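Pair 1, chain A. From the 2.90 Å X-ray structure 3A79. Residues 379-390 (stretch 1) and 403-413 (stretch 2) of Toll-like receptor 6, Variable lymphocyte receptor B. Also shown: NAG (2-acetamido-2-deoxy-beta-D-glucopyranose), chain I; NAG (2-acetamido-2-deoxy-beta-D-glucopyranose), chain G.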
# COMPACT_ATOMS: atom_id res chain seq x y z
N LEU A 379 13.31 22.96 3.54
CA LEU A 379 13.14 21.59 4.06
C LEU A 379 14.39 20.74 4.02
O LEU A 379 14.92 20.45 2.94
CB LEU A 379 12.02 20.87 3.30
CG LEU A 379 11.70 19.46 3.77
CD1 LEU A 379 11.46 19.46 5.26
CD2 LEU A 379 10.48 18.94 3.04
N GLN A 380 14.85 20.30 5.19
CA GLN A 380 16.10 19.57 5.31
C GLN A 380 15.88 18.08 5.49
O GLN A 380 16.59 17.25 4.92
CB GLN A 380 16.90 20.06 6.51
CG GLN A 380 17.22 21.52 6.47
CD GLN A 380 18.35 21.86 7.41
OE1 GLN A 380 18.85 20.99 8.14
NE2 GLN A 380 18.78 23.12 7.39
N THR A 381 14.89 17.74 6.31
CA THR A 381 14.61 16.35 6.60
C THR A 381 13.14 16.08 6.37
O THR A 381 12.28 16.71 6.97
CB THR A 381 14.97 16.02 8.05
OG1 THR A 381 16.35 16.35 8.29
CG2 THR A 381 14.75 14.53 8.33
N LEU A 382 12.86 15.15 5.47
CA LEU A 382 11.49 14.77 5.20
C LEU A 382 11.33 13.27 5.48
O LEU A 382 12.18 12.48 5.10
CB LEU A 382 11.12 15.10 3.75
CG LEU A 382 9.84 14.47 3.20
CD1 LEU A 382 8.62 15.24 3.68
CD2 LEU A 382 9.90 14.45 1.69
N ILE A 383 10.25 12.91 6.15
CA ILE A 383 10.03 11.52 6.56
C ILE A 383 8.65 11.04 6.11
O ILE A 383 7.62 11.56 6.54
CB ILE A 383 10.16 11.37 8.09
CG1 ILE A 383 11.50 11.94 8.56
CG2 ILE A 383 10.04 9.92 8.49
CD1 ILE A 383 11.80 11.66 9.99
N LEU A 384 8.65 10.03 5.25
CA LEU A 384 7.42 9.49 4.70
C LEU A 384 7.26 7.98 5.00
O LEU A 384 6.51 7.26 4.35
CB LEU A 384 7.37 9.79 3.20
CG LEU A 384 7.21 11.30 2.95
CD1 LEU A 384 7.73 11.72 1.60
CD2 LEU A 384 5.75 11.74 3.11
N GLN A 385 7.98 7.53 6.03
CA GLN A 385 7.95 6.13 6.44
C GLN A 385 6.56 5.59 6.77
O GLN A 385 5.80 6.20 7.50
CB GLN A 385 8.87 5.93 7.64
CG GLN A 385 8.47 4.77 8.52
CD GLN A 385 9.58 4.38 9.47
OE1 GLN A 385 9.44 3.43 10.25
NE2 GLN A 385 10.70 5.11 9.41
N ARG A 386 6.25 4.42 6.22
CA ARG A 386 4.99 3.73 6.49
C ARG A 386 3.79 4.34 5.77
O ARG A 386 2.75 4.58 6.37
CB ARG A 386 4.73 3.58 7.99
CG ARG A 386 4.92 2.16 8.53
CD ARG A 386 5.03 2.14 10.04
NE ARG A 386 6.22 2.86 10.48
CZ ARG A 386 6.31 3.52 11.63
NH1 ARG A 386 5.28 3.55 12.46
NH2 ARG A 386 7.44 4.16 11.95
N ASN A 387 3.96 4.58 4.47
CA ASN A 387 2.88 5.07 3.63
C ASN A 387 2.69 4.22 2.37
O ASN A 387 3.11 3.06 2.32
CB ASN A 387 3.10 6.54 3.29
CG ASN A 387 2.96 7.44 4.50
OD1 ASN A 387 3.95 7.80 5.15
ND2 ASN A 387 1.72 7.79 4.83
N GLY A 388 2.05 4.78 1.34
CA GLY A 388 1.77 4.03 0.13
C GLY A 388 2.52 4.50 -1.11
O GLY A 388 1.99 4.43 -2.21
N LEU A 389 3.76 4.98 -0.95
CA LEU A 389 4.52 5.47 -2.10
C LEU A 389 4.85 4.36 -3.08
O LEU A 389 5.58 3.43 -2.74
CB LEU A 389 5.82 6.14 -1.65
CG LEU A 389 5.75 7.35 -0.72
CD1 LEU A 389 7.04 8.16 -0.80
CD2 LEU A 389 4.57 8.18 -1.10
N LYS A 390 4.34 4.46 -4.31
CA LYS A 390 4.51 3.37 -5.28
C LYS A 390 5.78 3.50 -6.12
O LYS A 390 6.66 2.65 -6.06
CB LYS A 390 3.30 3.30 -6.22
CG LYS A 390 2.65 1.92 -6.34
CD LYS A 390 1.52 1.75 -5.33
CE LYS A 390 0.49 0.75 -5.81
NZ LYS A 390 1.11 -0.56 -6.22
N SER A 403 15.91 22.21 -2.42
CA SER A 403 17.30 22.64 -2.30
C SER A 403 18.03 22.43 -0.97
O SER A 403 19.24 22.66 -0.89
CB SER A 403 17.38 24.11 -2.71
OG SER A 403 16.40 24.37 -3.70
N SER A 404 17.34 21.99 0.08
CA SER A 404 18.01 21.80 1.37
C SER A 404 17.91 20.38 1.89
O SER A 404 18.44 20.07 2.97
CB SER A 404 17.45 22.77 2.42
OG SER A 404 17.71 24.11 2.09
N LEU A 405 17.24 19.51 1.14
CA LEU A 405 17.02 18.13 1.57
C LEU A 405 18.34 17.41 1.78
O LEU A 405 19.18 17.37 0.88
CB LEU A 405 16.19 17.37 0.55
CG LEU A 405 15.47 16.18 1.17
CD1 LEU A 405 14.55 16.67 2.26
CD2 LEU A 405 14.69 15.36 0.14
N GLU A 406 18.52 16.85 2.97
CA GLU A 406 19.69 16.02 3.27
C GLU A 406 19.25 14.63 3.67
O GLU A 406 19.92 13.65 3.37
CB GLU A 406 20.52 16.63 4.39
CG GLU A 406 21.14 17.98 4.07
CD GLU A 406 22.28 18.33 5.00
OE1 GLU A 406 22.90 19.40 4.81
OE2 GLU A 406 22.55 17.53 5.93
N THR A 407 18.11 14.53 4.34
CA THR A 407 17.62 13.24 4.79
C THR A 407 16.24 12.94 4.24
O THR A 407 15.30 13.70 4.46
CB THR A 407 17.52 13.17 6.32
OG1 THR A 407 18.83 13.21 6.90
CG2 THR A 407 16.81 11.87 6.72
N LEU A 408 16.11 11.82 3.55
CA LEU A 408 14.84 11.40 3.01
C LEU A 408 14.61 9.98 3.46
O LEU A 408 15.34 9.09 3.06
CB LEU A 408 14.84 11.49 1.48
CG LEU A 408 13.52 11.40 0.69
CD1 LEU A 408 13.48 10.22 -0.26
CD2 LEU A 408 12.31 11.42 1.60
N ASP A 409 13.61 9.77 4.31
CA ASP A 409 13.20 8.43 4.67
C ASP A 409 11.88 8.06 4.02
O ASP A 409 10.82 8.41 4.51
CB ASP A 409 13.09 8.26 6.19
CG ASP A 409 12.60 6.87 6.58
OD1 ASP A 409 12.67 5.96 5.72
OD2 ASP A 409 12.14 6.67 7.73
N VAL A 410 11.95 7.34 2.91
CA VAL A 410 10.75 6.82 2.29
C VAL A 410 10.65 5.31 2.48
O VAL A 410 10.21 4.58 1.59
CB VAL A 410 10.70 7.15 0.80
CG1 VAL A 410 10.12 8.52 0.60
CG2 VAL A 410 12.08 7.04 0.19
N SER A 411 11.07 4.84 3.66
CA SER A 411 11.07 3.41 3.96
C SER A 411 9.67 2.88 4.28
O SER A 411 8.71 3.64 4.39
CB SER A 411 12.01 3.10 5.12
OG SER A 411 11.34 3.19 6.36
N LEU A 412 9.57 1.57 4.43
CA LEU A 412 8.30 0.92 4.73
C LEU A 412 7.11 1.40 3.90
O LEU A 412 5.96 1.37 4.35
CB LEU A 412 8.02 0.97 6.24
CG LEU A 412 8.62 -0.24 6.96
CD1 LEU A 412 8.98 0.03 8.42
CD2 LEU A 412 7.72 -1.47 6.84
N ASN A 413 7.38 1.81 2.66
CA ASN A 413 6.32 2.04 1.69
C ASN A 413 6.14 0.84 0.75
O ASN A 413 6.38 -0.30 1.14
CB ASN A 413 6.58 3.32 0.89
CG ASN A 413 6.26 4.58 1.68
OD1 ASN A 413 7.00 4.99 2.57
ND2 ASN A 413 5.14 5.22 1.34
C1 NAG I . 15.89 3.81 8.01
C2 NAG I . 16.98 3.61 9.07
C3 NAG I . 16.90 2.34 9.92
C4 NAG I . 15.49 1.78 10.11
C5 NAG I . 14.55 1.95 8.92
C6 NAG I . 13.11 1.78 9.43
C7 NAG I . 19.35 4.18 8.92
C8 NAG I . 20.64 3.44 8.74
N2 NAG I . 18.27 3.61 8.39
O3 NAG I . 17.46 2.64 11.19
O4 NAG I . 15.62 0.39 10.37
O5 NAG I . 14.63 3.20 8.25
O6 NAG I . 12.18 1.54 8.39
O7 NAG I . 19.29 5.25 9.53
C1 NAG G . 6.92 7.67 17.39
C2 NAG G . 6.05 6.41 17.48
C3 NAG G . 5.57 6.14 18.90
C4 NAG G . 6.77 6.11 19.83
C5 NAG G . 7.48 7.46 19.75
C6 NAG G . 8.75 7.49 20.60
C7 NAG G . 4.86 5.65 15.51
C8 NAG G . 3.55 5.62 14.76
N2 NAG G . 4.90 6.43 16.59
O3 NAG G . 4.78 4.97 18.94
O4 NAG G . 6.34 5.82 21.15
O5 NAG G . 7.87 7.76 18.43
O6 NAG G . 9.72 6.65 20.00
O7 NAG G . 5.84 4.99 15.12

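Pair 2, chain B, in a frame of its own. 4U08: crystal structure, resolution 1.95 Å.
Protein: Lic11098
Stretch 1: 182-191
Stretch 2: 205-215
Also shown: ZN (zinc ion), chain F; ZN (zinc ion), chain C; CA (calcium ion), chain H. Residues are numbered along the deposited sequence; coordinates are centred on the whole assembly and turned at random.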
# COMPACT_ATOMS: atom_id res chain seq x y z
N ASN B 182 3.74 17.34 0.97
CA ASN B 182 2.33 17.04 1.07
C ASN B 182 2.00 15.58 0.78
O ASN B 182 0.84 15.22 0.80
CB ASN B 182 1.51 17.97 0.18
CG ASN B 182 1.36 19.36 0.76
OD1 ASN B 182 0.92 19.54 1.90
ND2 ASN B 182 1.78 20.37 0.02
N LEU B 183 3.02 14.74 0.48
CA LEU B 183 2.77 13.34 0.13
C LEU B 183 2.15 12.57 1.29
O LEU B 183 2.64 12.64 2.41
CB LEU B 183 4.05 12.64 -0.40
CG LEU B 183 3.84 11.37 -1.25
CD1 LEU B 183 3.21 11.68 -2.62
CD2 LEU B 183 5.16 10.63 -1.45
N GLU B 184 1.05 11.88 1.02
CA GLU B 184 0.34 11.09 2.03
C GLU B 184 0.46 9.60 1.75
O GLU B 184 0.44 8.79 2.69
CB GLU B 184 -1.14 11.48 2.10
CG GLU B 184 -1.33 12.91 2.59
CD GLU B 184 -2.74 13.45 2.48
OE1 GLU B 184 -3.60 12.76 1.88
OE2 GLU B 184 -2.99 14.57 2.99
N SER B 185 0.55 9.23 0.46
CA SER B 185 0.65 7.82 0.07
C SER B 185 1.78 7.62 -0.94
O SER B 185 1.83 8.29 -1.97
CB SER B 185 -0.68 7.34 -0.49
OG SER B 185 -0.61 5.98 -0.86
N LEU B 186 2.66 6.68 -0.65
CA LEU B 186 3.79 6.35 -1.54
C LEU B 186 3.77 4.85 -1.85
O LEU B 186 3.99 4.05 -0.96
CB LEU B 186 5.13 6.81 -0.92
CG LEU B 186 6.43 6.49 -1.70
CD1 LEU B 186 6.36 6.99 -3.17
CD2 LEU B 186 7.64 7.06 -0.99
N GLY B 187 3.48 4.50 -3.10
CA GLY B 187 3.41 3.11 -3.53
C GLY B 187 4.66 2.66 -4.26
O GLY B 187 4.88 3.07 -5.40
N LEU B 188 5.47 1.82 -3.63
CA LEU B 188 6.71 1.30 -4.20
C LEU B 188 6.78 -0.24 -4.25
O LEU B 188 7.87 -0.78 -4.41
CB LEU B 188 7.91 1.87 -3.41
CG LEU B 188 8.14 3.38 -3.55
CD1 LEU B 188 9.03 3.87 -2.47
CD2 LEU B 188 8.70 3.71 -4.96
N ASP B 189 5.65 -0.93 -4.10
CA ASP B 189 5.63 -2.40 -4.12
C ASP B 189 6.26 -2.99 -5.38
O ASP B 189 6.01 -2.51 -6.49
CB ASP B 189 4.19 -2.97 -4.09
CG ASP B 189 3.39 -2.71 -2.83
OD1 ASP B 189 4.00 -2.45 -1.78
OD2 ASP B 189 2.15 -2.76 -2.90
N HIS B 190 6.96 -4.09 -5.21
CA HIS B 190 7.49 -4.91 -6.30
C HIS B 190 8.43 -4.17 -7.28
O HIS B 190 8.32 -4.29 -8.50
CB HIS B 190 6.33 -5.62 -7.03
CG HIS B 190 6.65 -7.04 -7.42
ND1 HIS B 190 5.65 -7.97 -7.65
CD2 HIS B 190 7.86 -7.63 -7.61
CE1 HIS B 190 6.27 -9.10 -7.96
NE2 HIS B 190 7.60 -8.95 -7.95
N ASN B 191 9.36 -3.41 -6.73
CA ASN B 191 10.43 -2.80 -7.52
C ASN B 191 11.64 -3.67 -7.12
O ASN B 191 11.44 -4.83 -6.75
CB ASN B 191 10.60 -1.32 -7.16
CG ASN B 191 9.64 -0.44 -7.88
OD1 ASN B 191 9.80 -0.20 -9.05
ND2 ASN B 191 8.61 0.04 -7.20
N ASN B 205 4.10 14.43 5.91
CA ASN B 205 2.68 14.14 5.79
C ASN B 205 2.37 12.69 5.42
O ASN B 205 1.20 12.33 5.35
CB ASN B 205 2.00 15.12 4.82
CG ASN B 205 1.56 16.41 5.46
OD1 ASN B 205 2.03 16.80 6.53
ND2 ASN B 205 0.65 17.09 4.80
N LEU B 206 3.41 11.86 5.19
CA LEU B 206 3.23 10.47 4.75
C LEU B 206 2.46 9.65 5.76
O LEU B 206 2.84 9.58 6.92
CB LEU B 206 4.55 9.80 4.41
CG LEU B 206 4.45 8.54 3.55
CD1 LEU B 206 4.03 8.91 2.09
CD2 LEU B 206 5.83 7.81 3.51
N GLN B 207 1.38 9.04 5.30
CA GLN B 207 0.51 8.20 6.12
C GLN B 207 0.64 6.74 5.76
O GLN B 207 0.45 5.88 6.62
CB GLN B 207 -0.95 8.63 5.95
CG GLN B 207 -1.24 10.03 6.51
CD GLN B 207 -2.55 10.59 5.95
OE1 GLN B 207 -2.67 11.78 5.71
NE2 GLN B 207 -3.54 9.76 5.72
N ILE B 208 0.84 6.44 4.47
CA ILE B 208 0.92 5.07 3.96
C ILE B 208 2.17 4.89 3.10
O ILE B 208 2.37 5.61 2.13
CB ILE B 208 -0.35 4.70 3.13
CG1 ILE B 208 -1.69 5.03 3.86
CG2 ILE B 208 -0.32 3.25 2.65
CD1 ILE B 208 -2.05 4.47 5.15
N LEU B 209 2.98 3.88 3.43
CA LEU B 209 4.20 3.56 2.69
C LEU B 209 4.17 2.07 2.33
O LEU B 209 4.26 1.22 3.22
CB LEU B 209 5.44 3.93 3.55
CG LEU B 209 6.86 3.65 2.97
CD1 LEU B 209 7.03 4.23 1.53
CD2 LEU B 209 7.95 4.22 3.87
N HIS B 210 4.01 1.76 1.03
CA HIS B 210 3.95 0.41 0.48
C HIS B 210 5.31 0.06 -0.10
O HIS B 210 5.74 0.67 -1.08
CB HIS B 210 2.86 0.33 -0.60
CG HIS B 210 1.47 0.27 -0.03
ND1 HIS B 210 0.38 0.09 -0.83
CD2 HIS B 210 1.05 0.37 1.26
CE1 HIS B 210 -0.67 0.10 -0.03
NE2 HIS B 210 -0.32 0.26 1.24
N LEU B 211 6.02 -0.85 0.56
CA LEU B 211 7.36 -1.27 0.14
C LEU B 211 7.48 -2.78 0.01
O LEU B 211 8.59 -3.33 0.08
CB LEU B 211 8.40 -0.77 1.15
CG LEU B 211 8.81 0.70 1.00
CD1 LEU B 211 9.54 1.15 2.22
CD2 LEU B 211 9.71 0.89 -0.20
N ARG B 212 6.35 -3.45 -0.20
CA ARG B 212 6.30 -4.91 -0.28
C ARG B 212 7.07 -5.42 -1.47
O ARG B 212 7.03 -4.82 -2.54
CB ARG B 212 4.85 -5.40 -0.38
CG ARG B 212 4.03 -5.08 0.88
CD ARG B 212 2.56 -5.33 0.62
NE ARG B 212 1.93 -4.20 -0.06
CZ ARG B 212 0.64 -4.16 -0.39
NH1 ARG B 212 -0.16 -5.18 -0.10
NH2 ARG B 212 0.15 -3.10 -1.01
N ASN B 213 7.70 -6.58 -1.32
CA ASN B 213 8.37 -7.26 -2.42
C ASN B 213 9.50 -6.42 -3.05
O ASN B 213 9.55 -6.24 -4.26
CB ASN B 213 7.35 -7.75 -3.48
CG ASN B 213 7.52 -9.18 -3.90
OD1 ASN B 213 6.55 -9.83 -4.31
ND2 ASN B 213 8.74 -9.69 -3.88
N ASN B 214 10.39 -5.92 -2.22
CA ASN B 214 11.59 -5.21 -2.69
C ASN B 214 12.80 -6.01 -2.19
O ASN B 214 12.63 -7.18 -1.85
CB ASN B 214 11.58 -3.74 -2.24
CG ASN B 214 10.74 -2.90 -3.15
OD1 ASN B 214 11.15 -2.57 -4.26
ND2 ASN B 214 9.53 -2.55 -2.74
N GLN B 215 13.99 -5.41 -2.15
CA GLN B 215 15.20 -6.10 -1.71
C GLN B 215 15.89 -5.36 -0.58
O GLN B 215 17.12 -5.38 -0.50
CB GLN B 215 16.15 -6.32 -2.92
CG GLN B 215 15.61 -7.36 -3.92
CD GLN B 215 16.22 -7.24 -5.30
OE1 GLN B 215 17.40 -6.90 -5.48
NE2 GLN B 215 15.44 -7.59 -6.31
ZN ZN F . 0.42 0.19 -3.07
ZN ZN C . 3.80 -7.55 -7.51
CA CA H . -5.85 13.89 0.54
O HOH W 1 -0.93 16.25 2.53
O HOH W 2 4.86 13.97 3.13
O HOH W 3 2.40 0.05 -4.10
O HOH W 4 3.56 -7.22 -5.34
O HOH W 5 -6.48 12.31 2.54

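Both pairs place two short parallel strands side by side, 26 residues apart in pair 1 and 23 in pair 2. In pair 1 the axes of strands 381-383 and 407-409 approach to 5.0 Å. In pair 2 the axes of strands 185-187 and 208-210 approach to 4.9 Å. The strand directions differ by 1° and 3°. The central backbones superpose with an RMSD of 0.3 Å, and the stretches bury 900 and 916 Å².

The backbone ladder is the same. Q380(A) O accepts from E406(A) N at 2.8 Å and from T407(A) N at 3.2 Å. Its match, E184(B) O, accepts from Q207(B) N at 2.8 Å and from I208(B) N at 3.0 Å. L382(A) N donates to T407(A) O at 3.0 Å, as L186(B) N does to I208(B) O at 3.0 Å. L384(A) N to D409(A) O and L188(B) N to H210(B) O are both 2.8 Å.

The buried leucines match closely. L379(A), L382(A), L405(A) and L408(A) fall on L183(B), L186(B), L206(B) and L209(B). L382(A) CB lies 4.1 Å from L405(A) CD1; L186(B) CB lies 3.8 Å from L206(B) CD1. L382(A) CD2 meets L408(A) CD2 at 3.9 Å. In pair 2 L186(B) CD2 meets L209(B) CD1 at 3.8 Å. Next, L384(A) CB packs on V410(A) CG1 at 4.0 Å. The matching L188(B) CB packs on the larger L211(B), with CD2 at 3.8 Å. Valine and leucine thus fill the same place with nearly the same spacing.

N413(A) and N214(B) also coincide, with side-chain centres 0.2 Å apart. N214(B) ND2 donates to L188(B) O at 2.9 Å and to L211(B) O at 3.1 Å, so one amide ties both turns together. N413(A) occupies the same buried site.

The other sheet face differs. I383(A) is matched by G187(B), which has no side chain. D409(A) is matched by H210(B). Q385(A) NE2 donates to D409(A) OD2 at 2.7 Å, joining the stretches through an amide and a carboxylate. In pair 2 the carboxylate sits on the first stretch, at D189(B), the match of Q385(A). Its OD2 forms a salt bridge with R212(B) NH2 at 2.8 Å, and its OD1 accepts from R212(B) N at 3.0 Å. H210(B) ND1 instead binds ZN (chain F) at 2.2 Å. S411(A), the match of R212(B), shares a hydrogen bond between its OG and O6 of NAG (chain I) at 2.7 Å.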